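Local coordinates for protein alpha-L-rhamnosidase (PDB 6GSZ) that probably catalyses the hydrolysis of terminal non-reducing alpha-L-rhamnose residues from alpha-L-rhamnosides, at residues 149-152 with 158-161; 170-175 with 183-188; 788-793 with 834-839. One frame throughout, in Å; residues are numbered along the deposited sequence. Where two conformers were deposited one is given.

Contact 1: 149-152 with 158-161; sequences LYIT and EARI. With CA (calcium ion), chain B.
Ala159 is the meeting point of the apolar contact, its CB approached by the ends of two longer side chains. Leu149 brings CD2 to within 4.2 Å of Ala159 CB, and Ile151 CD1 comes to 4.0 Å from the same methyl. Ile151 gets there by a straight reach: CG1 stands anti to the backbone N (chi1 -179°) and the chain continues nearly extended to CD1. The short alanine leaves these two methyls to bridge strands whose nearest CA atoms, Ile151 and Ala159, are 8.8 Å apart, a spacing too wide for backbone pairing. All three touching residues are buried, and Val202 packs against both Ile151 and Ala159.

The polar groups belong to the other face of 158-161. Glu158 points away from the apolar seam, and its extended chain delivers OE1 to a calcium ion at 2.3 Å; two waters and Ser392 complete the modelled shell. Glu158 OE2, 3.4 Å from the calcium, instead makes a salt bridge to Arg165, which helps fix the carboxylate.

Backbone hydrogen bonds show that two different sheets meet here: Leu149 and Ile151 pair with Tyr187 and Asn185, whereas Glu158 pairs with Thr203. Face-to-face packing of sheets through aliphatic side chains is that of a beta sandwich, consistent with the galactose-binding-like fold of this N-terminal domain.

Contact 2: 170-175 with 183-188; sequences VMAPGW and EYNTYD. With CA (calcium ion), chain L.
Asn185 sets its CG anti to the carbonyl carbon (chi1 -51°), which brings OD1 alongside Pro173, 3.8 Å from Pro173 CA. Glu183 uses the same first torsion (chi1 -75°) and then extends, placing OE1 where it and Pro173 O can share one water. The loop before strand 182-188 makes a type VIa turn, with cis Pro173 at its third position and the CA atoms of Met171 and Gly174 5.7 Å apart, and folds back onto that strand within the beta-sandwich domain.

A single water joins the two segments. It donates to Pro173 O at 2.7 Å and to Glu183 OE1 at 2.7 Å, and it accepts from Asn185 ND2 at 2.9 Å. Three bonds to three residues thus hold this water, and they link the loop carbonyl to the strand side chains where direct polar contact is lacking. Partners outside the segments fix the remaining polar ends: Glu183 OE2 is in a salt bridge with Arg181, and Asn185 OD1 is hydrogen-bonded to Tyr157 OH. With its oxygen and its nitrogen both engaged, the Asn185 amide has a defined orientation.

At the far end of the strand, Asp188 binds a calcium ion through OD2, with four waters in the modelled shell.

The rest is packing: Ala172 CB lies 3.9 Å from Asn185 OD1, and Pro173 CB comes to 3.4 Å from Glu183 O, a carbonyl that also accepts a hydrogen bond from Thr152 OG1.

Contact 3: 788-793 with 834-839; sequences INIEVV and AEVPPN. With CA (calcium ion), chain M.
Pro837 brings a puckered ring to this interface and meets Ile788 through one corner, its CD lying 3.9 Å from Ile788 CD1. The two planar groups, the Asn789 amide and the Glu791 carboxylate, lie off the apolar interface. In the conformer given here, one of two deposited for Asn789, ND2 donates to Glu791 OE1 at 2.9 Å (154°), with the acceptor only 3° out of the amide plane. This is established for that conformer only and is doubtful as a constant feature. Both Glu791 oxygens remain on a calcium ion, OE1 and OE2 each at 2.4 Å, a bidentate grip completed by five waters.

Between the segments everything is aliphatic. Ile790 CD1 lies 4.0 Å from Val836 CG2, the two side chains crossing at a slant, and 4.1 Å from Ala834 CB. It sits in reach of both because CG1 is anti to the carbonyl carbon (chi1 -54°) and CD1 extends beyond it.

Two sheets of the C-terminal domain pack face to face as a beta sandwich. Strand 787-790 runs between 778-780 and 841-845, while 828-836 runs between 810-819 and 859-868; Ala842 touches Ile788, Ile790 and Val836 alike, and Ala812 and Thr814 of strand 810-819 also pack on the two isoleucines.

Contacts 1 and 2 are neighbours in the N-terminal rhamnosidase domain, with centres about 9 Å apart, and they share a sheet in which strands 144-154 and 182-188 lie side by side. They also touch through side chains, Thr152 OG1 packing 3.3 Å from Pro173 CG. Contact 3 belongs to the C-terminal domain, on the opposite side of the chain's centre: its centre is about 45 Å from that of contact 1 and 38 Å from that of contact 2. Each contact includes an acidic calcium ligand, Glu158, Asp188 or Glu791. None contains a residue of the glucose-binding pocket that includes Asp460, Glu466 and Glu740.

Contact 1: 149-152 with 158-161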
loop_
_atom_site.group_PDB
_atom_site.type_symbol
_atom_site.label_atom_id
_atom_site.label_comp_id
_atom_site.label_asym_id
_atom_site.label_seq_id
_atom_site.Cartn_x
_atom_site.Cartn_y
_atom_site.Cartn_z
ATOM N N LEU A 149 -5.706 17.774 18.882
ATOM C CA LEU A 149 -4.646 18.435 18.116
ATOM C C LEU A 149 -4.868 18.107 16.648
ATOM O O LEU A 149 -4.970 16.908 16.299
ATOM C CB LEU A 149 -3.257 17.965 18.539
ATOM C CG LEU A 149 -2.118 18.660 17.800
ATOM C CD1 LEU A 149 -2.041 20.149 18.151
ATOM C CD2 LEU A 149 -0.802 17.986 18.107
ATOM N N TYR A 150 -4.949 19.145 15.823
ATOM C CA TYR A 150 -5.056 19.051 14.387
ATOM C C TYR A 150 -3.754 19.580 13.804
ATOM O O TYR A 150 -3.316 20.688 14.203
ATOM C CB TYR A 150 -6.220 19.895 13.909
ATOM C CG TYR A 150 -7.523 19.526 14.549
ATOM C CD1 TYR A 150 -8.237 18.435 14.096
ATOM C CD2 TYR A 150 -8.080 20.256 15.583
ATOM C CE1 TYR A 150 -9.464 18.102 14.647
ATOM C CE2 TYR A 150 -9.316 19.931 16.124
ATOM C CZ TYR A 150 -10.020 18.836 15.655
ATOM O OH TYR A 150 -11.250 18.572 16.229
ATOM N N ILE A 151 -3.043 18.803 12.982
ATOM C CA ILE A 151 -1.670 19.172 12.680
ATOM C C ILE A 151 -1.228 18.607 11.346
ATOM O O ILE A 151 -1.576 17.470 10.981
ATOM C CB ILE A 151 -0.763 18.705 13.833
ATOM C CG1 ILE A 151 0.702 19.073 13.591
ATOM C CG2 ILE A 151 -0.945 17.233 14.147
ATOM C CD1 ILE A 151 1.575 19.025 14.837
ATOM N N THR A 152 -0.425 19.383 10.638
ATOM C CA THR A 152 0.308 18.913 9.501
ATOM C C THR A 152 1.587 19.723 9.354
ATOM O O THR A 152 1.855 20.643 10.115
ATOM C CB THR A 152 -0.512 18.953 8.205
ATOM O OG1 THR A 152 0.144 18.156 7.219
ATOM C CG2 THR A 152 -0.750 20.342 7.663
ATOM N N GLU A 158 6.870 15.606 14.108
ATOM C CA GLU A 158 6.718 14.824 15.320
ATOM C C GLU A 158 6.373 15.801 16.437
ATOM O O GLU A 158 7.193 16.686 16.739
ATOM C CB GLU A 158 7.988 14.074 15.690
ATOM C CG GLU A 158 7.885 13.245 16.933
ATOM C CD GLU A 158 9.063 12.284 17.119
ATOM O OE1 GLU A 158 10.055 12.371 16.349
ATOM O OE2 GLU A 158 8.977 11.431 17.997
ATOM N N ALA A 159 5.211 15.669 17.060
ATOM C CA ALA A 159 4.719 16.558 18.094
ATOM C C ALA A 159 4.789 15.916 19.477
ATOM O O ALA A 159 4.642 14.708 19.645
ATOM C CB ALA A 159 3.299 16.995 17.825
ATOM N N ARG A 160 5.067 16.772 20.469
ATOM C CA ARG A 160 5.101 16.375 21.880
ATOM C C ARG A 160 4.292 17.406 22.673
ATOM O O ARG A 160 4.417 18.624 22.444
ATOM C CB ARG A 160 6.533 16.340 22.425
ATOM C CG ARG A 160 7.502 15.483 21.623
ATOM C CD ARG A 160 8.892 15.316 22.205
ATOM N NE ARG A 160 8.813 14.390 23.330
ATOM C CZ ARG A 160 8.765 13.056 23.231
ATOM N NH1 ARG A 160 8.814 12.474 22.044
ATOM N NH2 ARG A 160 8.674 12.315 24.328
ATOM N N ILE A 161 3.520 16.949 23.659
ATOM C CA ILE A 161 2.829 17.836 24.555
ATOM C C ILE A 161 3.274 17.478 25.968
ATOM O O ILE A 161 3.150 16.316 26.390
ATOM C CB ILE A 161 1.308 17.745 24.426
ATOM C CG1 ILE A 161 0.868 18.350 23.096
ATOM C CG2 ILE A 161 0.620 18.446 25.600
ATOM C CD1 ILE A 161 -0.621 18.076 22.774
HETATM CA CA CA B . 11.682 10.732 16.133
HETATM O O HOH W 1 12.427 11.787 17.672
HETATM O O HOH W 2 12.768 8.989 17.008
#

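Contact 2: 170-175 with 183-188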
loop_
_atom_site.group_PDB
_atom_site.type_symbol
_atom_site.label_atom_id
_atom_site.label_comp_id
_atom_site.label_asym_id
_atom_site.label_seq_id
_atom_site.Cartn_x
_atom_site.Cartn_y
_atom_site.Cartn_z
ATOM N N VAL A 170 4.278 7.874 12.304
ATOM C CA VAL A 170 5.616 8.279 11.910
ATOM C C VAL A 170 5.578 8.658 10.437
ATOM O O VAL A 170 4.605 8.373 9.718
ATOM C CB VAL A 170 6.679 7.212 12.202
ATOM C CG1 VAL A 170 6.790 6.973 13.690
ATOM C CG2 VAL A 170 6.406 5.932 11.446
ATOM N N MET A 171 6.622 9.319 9.958
ATOM C CA MET A 171 6.670 9.849 8.587
ATOM C C MET A 171 5.370 10.589 8.225
ATOM O O MET A 171 4.838 10.480 7.118
ATOM C CB MET A 171 7.017 8.761 7.572
ATOM C CG MET A 171 8.338 8.053 7.891
ATOM S SD MET A 171 9.765 9.102 7.935
ATOM C CE MET A 171 10.045 9.336 6.188
ATOM N N ALA A 172 4.857 11.384 9.176
ATOM C CA ALA A 172 3.570 12.042 9.079
ATOM C C ALA A 172 3.730 13.433 8.501
ATOM O O ALA A 172 4.664 14.153 8.902
ATOM C CB ALA A 172 2.947 12.115 10.452
ATOM N N PRO A 173 2.849 13.913 7.608
ATOM C CA PRO A 173 1.587 13.288 7.184
ATOM C C PRO A 173 1.660 12.358 5.985
ATOM O O PRO A 173 0.606 11.902 5.524
ATOM C CB PRO A 173 0.758 14.548 6.827
ATOM C CG PRO A 173 1.781 15.461 6.179
ATOM C CD PRO A 173 2.967 15.271 7.082
ATOM N N GLY A 174 2.857 12.013 5.522
ATOM C CA GLY A 174 2.991 11.131 4.374
ATOM C C GLY A 174 3.127 11.946 3.092
ATOM O O GLY A 174 3.300 13.191 3.156
ATOM N N TRP A 175 3.100 11.276 1.951
ATOM C CA TRP A 175 3.341 11.879 0.663
ATOM C C TRP A 175 2.055 11.969 -0.165
ATOM O O TRP A 175 1.594 10.946 -0.707
ATOM C CB TRP A 175 4.437 11.153 -0.116
ATOM C CG TRP A 175 4.902 11.907 -1.320
ATOM C CD1 TRP A 175 4.564 13.177 -1.692
ATOM C CD2 TRP A 175 5.813 11.429 -2.321
ATOM N NE1 TRP A 175 5.232 13.539 -2.836
ATOM C CE2 TRP A 175 5.998 12.483 -3.248
ATOM C CE3 TRP A 175 6.499 10.227 -2.508
ATOM C CZ2 TRP A 175 6.862 12.372 -4.328
ATOM C CZ3 TRP A 175 7.331 10.101 -3.595
ATOM C CH2 TRP A 175 7.531 11.177 -4.475
ATOM N N GLU A 183 -2.687 16.155 3.426
ATOM C CA GLU A 183 -3.380 15.531 4.566
ATOM C C GLU A 183 -2.958 16.196 5.867
ATOM O O GLU A 183 -1.796 16.675 6.003
ATOM C CB GLU A 183 -3.138 14.022 4.694
ATOM C CG GLU A 183 -3.928 13.230 3.659
ATOM C CD GLU A 183 -3.662 11.746 3.649
ATOM O OE1 GLU A 183 -3.128 11.209 4.644
ATOM O OE2 GLU A 183 -4.063 11.081 2.648
ATOM N N TYR A 184 -3.896 16.293 6.807
ATOM C CA TYR A 184 -3.603 16.697 8.170
ATOM C C TYR A 184 -4.152 15.628 9.107
ATOM O O TYR A 184 -5.084 14.866 8.741
ATOM C CB TYR A 184 -4.184 18.069 8.565
ATOM C CG TYR A 184 -5.679 18.020 8.723
ATOM C CD1 TYR A 184 -6.526 18.146 7.641
ATOM C CD2 TYR A 184 -6.228 17.884 9.975
ATOM C CE1 TYR A 184 -7.899 17.999 7.807
ATOM C CE2 TYR A 184 -7.593 17.751 10.152
ATOM C CZ TYR A 184 -8.431 17.829 9.066
ATOM O OH TYR A 184 -9.778 17.703 9.288
ATOM N N ASN A 185 -3.586 15.508 10.289
ATOM C CA ASN A 185 -3.903 14.483 11.258
ATOM C C ASN A 185 -4.632 15.037 12.470
ATOM O O ASN A 185 -4.436 16.193 12.836
ATOM C CB ASN A 185 -2.692 13.654 11.649
ATOM C CG ASN A 185 -1.974 13.130 10.426
ATOM O OD1 ASN A 185 -0.776 13.402 10.208
ATOM N ND2 ASN A 185 -2.704 12.419 9.577
ATOM N N THR A 186 -5.435 14.194 13.107
ATOM C CA THR A 186 -6.196 14.529 14.281
ATOM C C THR A 186 -5.836 13.561 15.410
ATOM O O THR A 186 -5.838 12.322 15.215
ATOM C CB THR A 186 -7.700 14.450 13.998
ATOM O OG1 THR A 186 -8.028 15.325 12.924
ATOM C CG2 THR A 186 -8.496 14.844 15.230
ATOM N N TYR A 187 -5.565 14.106 16.608
ATOM C CA TYR A 187 -5.213 13.297 17.760
ATOM C C TYR A 187 -6.071 13.711 18.957
ATOM O O TYR A 187 -6.318 14.909 19.190
ATOM C CB TYR A 187 -3.747 13.512 18.122
ATOM C CG TYR A 187 -2.797 13.155 17.009
ATOM C CD1 TYR A 187 -2.410 11.835 16.779
ATOM C CD2 TYR A 187 -2.264 14.130 16.174
ATOM C CE1 TYR A 187 -1.549 11.491 15.743
ATOM C CE2 TYR A 187 -1.356 13.802 15.175
ATOM C CZ TYR A 187 -0.959 12.490 14.962
ATOM O OH TYR A 187 -0.043 12.172 14.003
ATOM N N ASP A 188 -6.420 12.715 19.769
ATOM C CA ASP A 188 -7.060 12.959 21.053
ATOM C C ASP A 188 -5.964 13.155 22.107
ATOM O O ASP A 188 -5.266 12.216 22.479
ATOM C CB ASP A 188 -7.989 11.818 21.413
ATOM C CG ASP A 188 -8.623 11.939 22.787
ATOM O OD1 ASP A 188 -8.296 12.907 23.507
ATOM O OD2 ASP A 188 -9.454 11.045 23.123
HETATM CA CA CA L . -9.777 8.750 23.224
HETATM O O HOH W 3 -1.724 11.680 6.901
HETATM O O HOH W 4 -8.706 9.939 25.421
HETATM O O HOH W 5 -11.618 9.034 25.108
HETATM O O HOH W 6 -11.877 9.496 22.382
HETATM O O HOH W 7 -7.008 8.586 23.362
#

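Contact 3: 788-793 with 834-839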
loop_
_atom_site.group_PDB
_atom_site.type_symbol
_atom_site.label_atom_id
_atom_site.label_comp_id
_atom_site.label_asym_id
_atom_site.label_seq_id
_atom_site.Cartn_x
_atom_site.Cartn_y
_atom_site.Cartn_z
ATOM N N ILE A 788 -18.794 -15.695 -3.370
ATOM C CA ILE A 788 -17.451 -16.198 -3.375
ATOM C C ILE A 788 -17.353 -17.412 -4.298
ATOM O O ILE A 788 -18.229 -18.294 -4.243
ATOM C CB ILE A 788 -17.012 -16.557 -1.943
ATOM C CG1 ILE A 788 -17.282 -15.372 -1.015
ATOM C CG2 ILE A 788 -15.563 -17.018 -1.908
ATOM C CD1 ILE A 788 -16.967 -15.624 0.437
ATOM N N ASN A 789 -16.300 -17.507 -5.109
ATOM C CA ASN A 789 -16.011 -18.761 -5.862
ATOM C C ASN A 789 -14.922 -19.495 -5.073
ATOM O O ASN A 789 -13.951 -18.859 -4.615
ATOM C CB ASN A 789 -15.702 -18.450 -7.340
ATOM C CG ASN A 789 -15.737 -19.643 -8.284
ATOM O OD1 ASN A 789 -16.815 -20.201 -8.574
ATOM N ND2 ASN A 789 -14.578 -20.013 -8.838
ATOM N N ILE A 790 -15.126 -20.797 -4.885
ATOM C CA ILE A 790 -14.204 -21.653 -4.181
ATOM C C ILE A 790 -13.835 -22.798 -5.112
ATOM O O ILE A 790 -14.615 -23.782 -5.230
ATOM C CB ILE A 790 -14.745 -22.143 -2.830
ATOM C CG1 ILE A 790 -15.181 -20.944 -1.990
ATOM C CG2 ILE A 790 -13.676 -22.974 -2.146
ATOM C CD1 ILE A 790 -15.646 -21.267 -0.601
ATOM N N GLU A 791 -12.731 -22.640 -5.833
ATOM C CA GLU A 791 -12.369 -23.512 -6.958
ATOM C C GLU A 791 -10.875 -23.837 -6.817
ATOM O O GLU A 791 -10.044 -23.296 -7.530
ATOM C CB GLU A 791 -12.759 -22.838 -8.294
ATOM C CG GLU A 791 -12.520 -23.663 -9.562
ATOM C CD GLU A 791 -13.039 -23.032 -10.859
ATOM O OE1 GLU A 791 -13.676 -21.976 -10.816
ATOM O OE2 GLU A 791 -12.788 -23.546 -11.948
ATOM N N VAL A 792 -10.570 -24.733 -5.865
ATOM C CA VAL A 792 -9.248 -25.220 -5.654
ATOM C C VAL A 792 -8.815 -26.111 -6.818
ATOM O O VAL A 792 -9.543 -27.043 -7.175
ATOM C CB VAL A 792 -9.123 -26.004 -4.339
ATOM C CG1 VAL A 792 -7.776 -26.727 -4.272
ATOM C CG2 VAL A 792 -9.387 -25.116 -3.138
ATOM N N VAL A 793 -7.638 -25.867 -7.382
ATOM C CA VAL A 793 -7.053 -26.713 -8.416
ATOM C C VAL A 793 -5.753 -27.299 -7.884
ATOM O O VAL A 793 -4.713 -26.646 -7.942
ATOM C CB VAL A 793 -6.851 -25.966 -9.747
ATOM C CG1 VAL A 793 -6.365 -26.913 -10.841
ATOM C CG2 VAL A 793 -8.122 -25.261 -10.200
ATOM N N ALA A 834 -14.184 -25.711 3.788
ATOM C CA ALA A 834 -14.410 -24.374 3.269
ATOM C C ALA A 834 -15.263 -23.614 4.283
ATOM O O ALA A 834 -16.304 -24.086 4.694
ATOM C CB ALA A 834 -15.112 -24.437 1.944
ATOM N N GLU A 835 -14.759 -22.460 4.704
ATOM C CA GLU A 835 -15.466 -21.564 5.606
ATOM C C GLU A 835 -16.023 -20.396 4.801
ATOM O O GLU A 835 -15.271 -19.764 4.054
ATOM C CB GLU A 835 -14.468 -21.055 6.628
ATOM C CG GLU A 835 -15.001 -20.145 7.674
ATOM C CD GLU A 835 -13.898 -19.660 8.622
ATOM O OE1 GLU A 835 -12.651 -19.876 8.316
ATOM O OE2 GLU A 835 -14.266 -19.077 9.660
ATOM N N VAL A 836 -17.323 -20.157 4.937
ATOM C CA VAL A 836 -18.075 -19.133 4.198
ATOM C C VAL A 836 -18.691 -18.214 5.236
ATOM O O VAL A 836 -19.396 -18.675 6.125
ATOM C CB VAL A 836 -19.124 -19.773 3.270
ATOM C CG1 VAL A 836 -20.026 -18.760 2.563
ATOM C CG2 VAL A 836 -18.428 -20.679 2.265
ATOM N N PRO A 837 -18.412 -16.892 5.202
ATOM C CA PRO A 837 -18.887 -16.039 6.275
ATOM C C PRO A 837 -20.373 -15.730 6.240
ATOM O O PRO A 837 -21.036 -15.796 5.178
ATOM C CB PRO A 837 -18.026 -14.762 6.126
ATOM C CG PRO A 837 -17.630 -14.752 4.658
ATOM C CD PRO A 837 -17.572 -16.197 4.219
ATOM N N PRO A 838 -20.919 -15.346 7.422
ATOM C CA PRO A 838 -22.298 -14.903 7.514
ATOM C C PRO A 838 -22.593 -13.859 6.430
ATOM O O PRO A 838 -21.795 -12.963 6.168
ATOM C CB PRO A 838 -22.418 -14.353 8.946
ATOM C CG PRO A 838 -21.348 -15.093 9.709
ATOM C CD PRO A 838 -20.221 -15.259 8.722
ATOM N N ASN A 839 -23.805 -13.913 5.887
ATOM C CA ASN A 839 -24.352 -12.948 4.929
ATOM C C ASN A 839 -23.770 -13.106 3.520
ATOM O O ASN A 839 -24.008 -12.227 2.670
ATOM C CB ASN A 839 -24.213 -11.502 5.431
ATOM C CG ASN A 839 -25.415 -10.661 5.049
ATOM O OD1 ASN A 839 -26.510 -11.211 4.798
ATOM N ND2 ASN A 839 -25.270 -9.343 5.013
HETATM CA CA CA M . -13.516 -21.570 -13.155
HETATM O O HOH W 8 -13.054 -19.152 -12.067
HETATM O O HOH W 9 -15.327 -20.114 -11.924
HETATM O O HOH W 10 -15.968 -22.519 -12.793
HETATM O O HOH W 11 -13.898 -23.556 -14.325
HETATM O O HOH W 12 -12.368 -22.035 -15.158
#